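Local atomic coordinates of alginate lyase A1-II' (Sphingomonas sp. A1, PDB entry 2CWS), a protein that probably depolymerises the polysaccharide alginate by lyase cleavage, as a member of polysaccharide lyase family 7. Residues Met91-Lys96 against Phe200-Tyr205. Numbering follows the deposited sequence. Where two conformers were deposited one is given.
Sequences MKLSGK and FKAGNY. With SO4 (sulfate ion), chain B.
Met91 lies against Phe200 in the interior of a jelly-roll beta-sandwich, the fold of polysaccharide lyase family 7, and the contact joins its two sheets. Strand 91-96 pairs within one sheet with strands 162-169 and 215-228, whereas strand 200-202 belongs to the other, beside 67-72 and 106-114. The axes of segments 91-96 and 200-202 come within 9.2 Å and run only 6° from parallel, a spacing that calls for side chains, not backbone bonds, to bridge the gap. Followed outward, Met91 first sets CB over the Phe200 ring, 3.6 Å from its centroid and almost along the ring normal, a CH-pi contact. CG is anti to the backbone N, which carries the chain past the ring toward strand 200-202. SD then stands 4.7 Å from the same centroid, an oblique Met-aromatic contact, and also meets the CB of Ala202. The bend at chi3 (66°) finally brings Met91 CE to 3.5 Å from the carbonyl O of Lys201. Replacing Phe200 by an alanine would probably open a gap under Met91 CB and leave the thioether freer to turn. Trp15 touches both Met91 and Phe200. On the other side of its strand Lys201 NZ forms a salt bridge with Glu69 and a hydrogen bond with Gln18, while Tyr205 OH donates to a sulfate, probably from the crystallisation liquor, that His112 and Arg67 also bind. Between the sheets, one residue pair on from Met91, Leu93 CD2 rests 4.1 Å from Ala202 CB.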
loop_
_atom_site.group_PDB
_atom_site.type_symbol
_atom_site.label_atom_id
_atom_site.label_comp_id
_atom_site.label_asym_id
_atom_site.label_seq_id
_atom_site.Cartn_x
_atom_site.Cartn_y
_atom_site.Cartn_z
ATOM N N MET A 91 1.264 1.042 10.467
ATOM C CA MET A 91 0.543 -0.065 9.823
ATOM C C MET A 91 1.326 -1.339 10.030
ATOM O O MET A 91 2.550 -1.365 9.826
ATOM C CB MET A 91 0.394 0.261 8.328
ATOM C CG MET A 91 -0.231 -0.933 7.582
ATOM S SD MET A 91 -0.720 -0.524 5.882
ATOM C CE MET A 91 0.940 -0.214 5.181
ATOM N N LYS A 92 0.630 -2.376 10.413
ATOM C CA LYS A 92 1.190 -3.710 10.516
ATOM C C LYS A 92 0.391 -4.637 9.617
ATOM O O LYS A 92 -0.829 -4.534 9.536
ATOM C CB LYS A 92 1.130 -4.294 11.938
ATOM C CG LYS A 92 1.866 -3.432 12.933
ATOM C CD LYS A 92 1.733 -4.116 14.306
ATOM C CE LYS A 92 2.046 -5.593 14.101
ATOM N NZ LYS A 92 1.998 -6.397 15.339
ATOM N N LEU A 93 1.081 -5.536 8.925
ATOM C CA LEU A 93 0.356 -6.520 8.132
ATOM C C LEU A 93 1.180 -7.792 8.097
ATOM O O LEU A 93 2.408 -7.805 8.288
ATOM C CB LEU A 93 0.010 -5.985 6.724
ATOM C CG LEU A 93 1.201 -5.569 5.826
ATOM C CD1 LEU A 93 1.852 -6.747 5.092
ATOM C CD2 LEU A 93 0.656 -4.608 4.764
ATOM N N SER A 94 0.499 -8.881 7.756
ATOM C CA SER A 94 1.175 -10.125 7.416
ATOM C C SER A 94 0.587 -10.600 6.094
ATOM O O SER A 94 -0.628 -10.465 5.894
ATOM C CB SER A 94 1.141 -11.216 8.490
ATOM O OG SER A 94 -0.176 -11.674 8.620
ATOM N N GLY A 95 1.419 -11.075 5.212
ATOM C CA GLY A 95 0.921 -11.409 3.878
ATOM C C GLY A 95 1.936 -12.141 3.073
ATOM O O GLY A 95 3.009 -12.546 3.573
ATOM N N LYS A 96 1.646 -12.329 1.799
ATOM C CA LYS A 96 2.557 -12.965 0.870
ATOM C C LYS A 96 2.185 -12.533 -0.551
ATOM O O LYS A 96 1.064 -12.123 -0.801
ATOM C CB LYS A 96 2.553 -14.511 0.911
ATOM C CG LYS A 96 1.169 -15.127 0.654
ATOM C CD LYS A 96 1.214 -16.615 0.370
ATOM C CE LYS A 96 1.597 -17.328 1.635
ATOM N NZ LYS A 96 1.850 -18.800 1.348
ATOM N N PHE A 200 -2.087 5.438 4.544
ATOM C CA PHE A 200 -1.551 4.122 4.230
ATOM C C PHE A 200 -2.271 3.504 3.040
ATOM O O PHE A 200 -3.446 3.808 2.759
ATOM C CB PHE A 200 -1.681 3.194 5.431
ATOM C CG PHE A 200 -0.750 3.509 6.593
ATOM C CD1 PHE A 200 -1.214 3.914 7.828
ATOM C CD2 PHE A 200 0.624 3.351 6.407
ATOM C CE1 PHE A 200 -0.346 4.143 8.869
ATOM C CE2 PHE A 200 1.489 3.584 7.483
ATOM C CZ PHE A 200 1.029 3.977 8.701
ATOM N N LYS A 201 -1.581 2.559 2.368
ATOM C CA LYS A 201 -2.192 1.712 1.358
ATOM C C LYS A 201 -1.655 0.303 1.536
ATOM O O LYS A 201 -0.507 0.120 2.000
ATOM C CB LYS A 201 -1.858 2.164 -0.091
ATOM C CG LYS A 201 -2.121 3.638 -0.345
ATOM C CD LYS A 201 -2.200 3.954 -1.840
ATOM C CE LYS A 201 -3.625 3.701 -2.359
ATOM N NZ LYS A 201 -3.652 3.752 -3.846
ATOM N N ALA A 202 -2.433 -0.693 1.117
ATOM C CA ALA A 202 -1.972 -2.089 1.169
ATOM C C ALA A 202 -2.756 -2.874 0.143
ATOM O O ALA A 202 -3.987 -2.753 0.061
ATOM C CB ALA A 202 -2.210 -2.687 2.557
ATOM N N GLY A 203 -2.041 -3.726 -0.612
ATOM C CA GLY A 203 -2.732 -4.595 -1.557
ATOM C C GLY A 203 -1.791 -5.023 -2.665
ATOM O O GLY A 203 -0.733 -5.624 -2.359
ATOM N N ASN A 204 -2.163 -4.726 -3.920
ATOM C CA ASN A 204 -1.438 -5.301 -5.074
ATOM C C ASN A 204 -1.424 -4.231 -6.152
ATOM O O ASN A 204 -2.361 -4.084 -6.928
ATOM C CB ASN A 204 -2.164 -6.549 -5.533
ATOM C CG ASN A 204 -1.569 -7.226 -6.736
ATOM O OD1 ASN A 204 -2.242 -8.206 -7.240
ATOM N ND2 ASN A 204 -0.476 -6.786 -7.232
ATOM N N TYR A 205 -0.300 -3.495 -6.250
ATOM C CA TYR A 205 -0.141 -2.409 -7.203
ATOM C C TYR A 205 0.904 -2.936 -8.201
ATOM O O TYR A 205 2.093 -3.048 -7.879
ATOM C CB TYR A 205 0.294 -1.171 -6.457
ATOM C CG TYR A 205 0.584 0.067 -7.303
ATOM C CD1 TYR A 205 -0.032 0.310 -8.521
ATOM C CD2 TYR A 205 1.462 1.007 -6.783
ATOM C CE1 TYR A 205 0.236 1.479 -9.220
ATOM C CE2 TYR A 205 1.746 2.176 -7.467
ATOM C CZ TYR A 205 1.151 2.384 -8.708
ATOM O OH TYR A 205 1.379 3.541 -9.409
HETATM S S SO4 B . 0.688 5.992 -7.143
HETATM O O1 SO4 B . 0.111 5.107 -5.970
HETATM O O2 SO4 B . 0.912 7.361 -6.732
HETATM O O3 SO4 B . 1.934 5.476 -7.575
HETATM O O4 SO4 B . -0.265 5.999 -8.247
#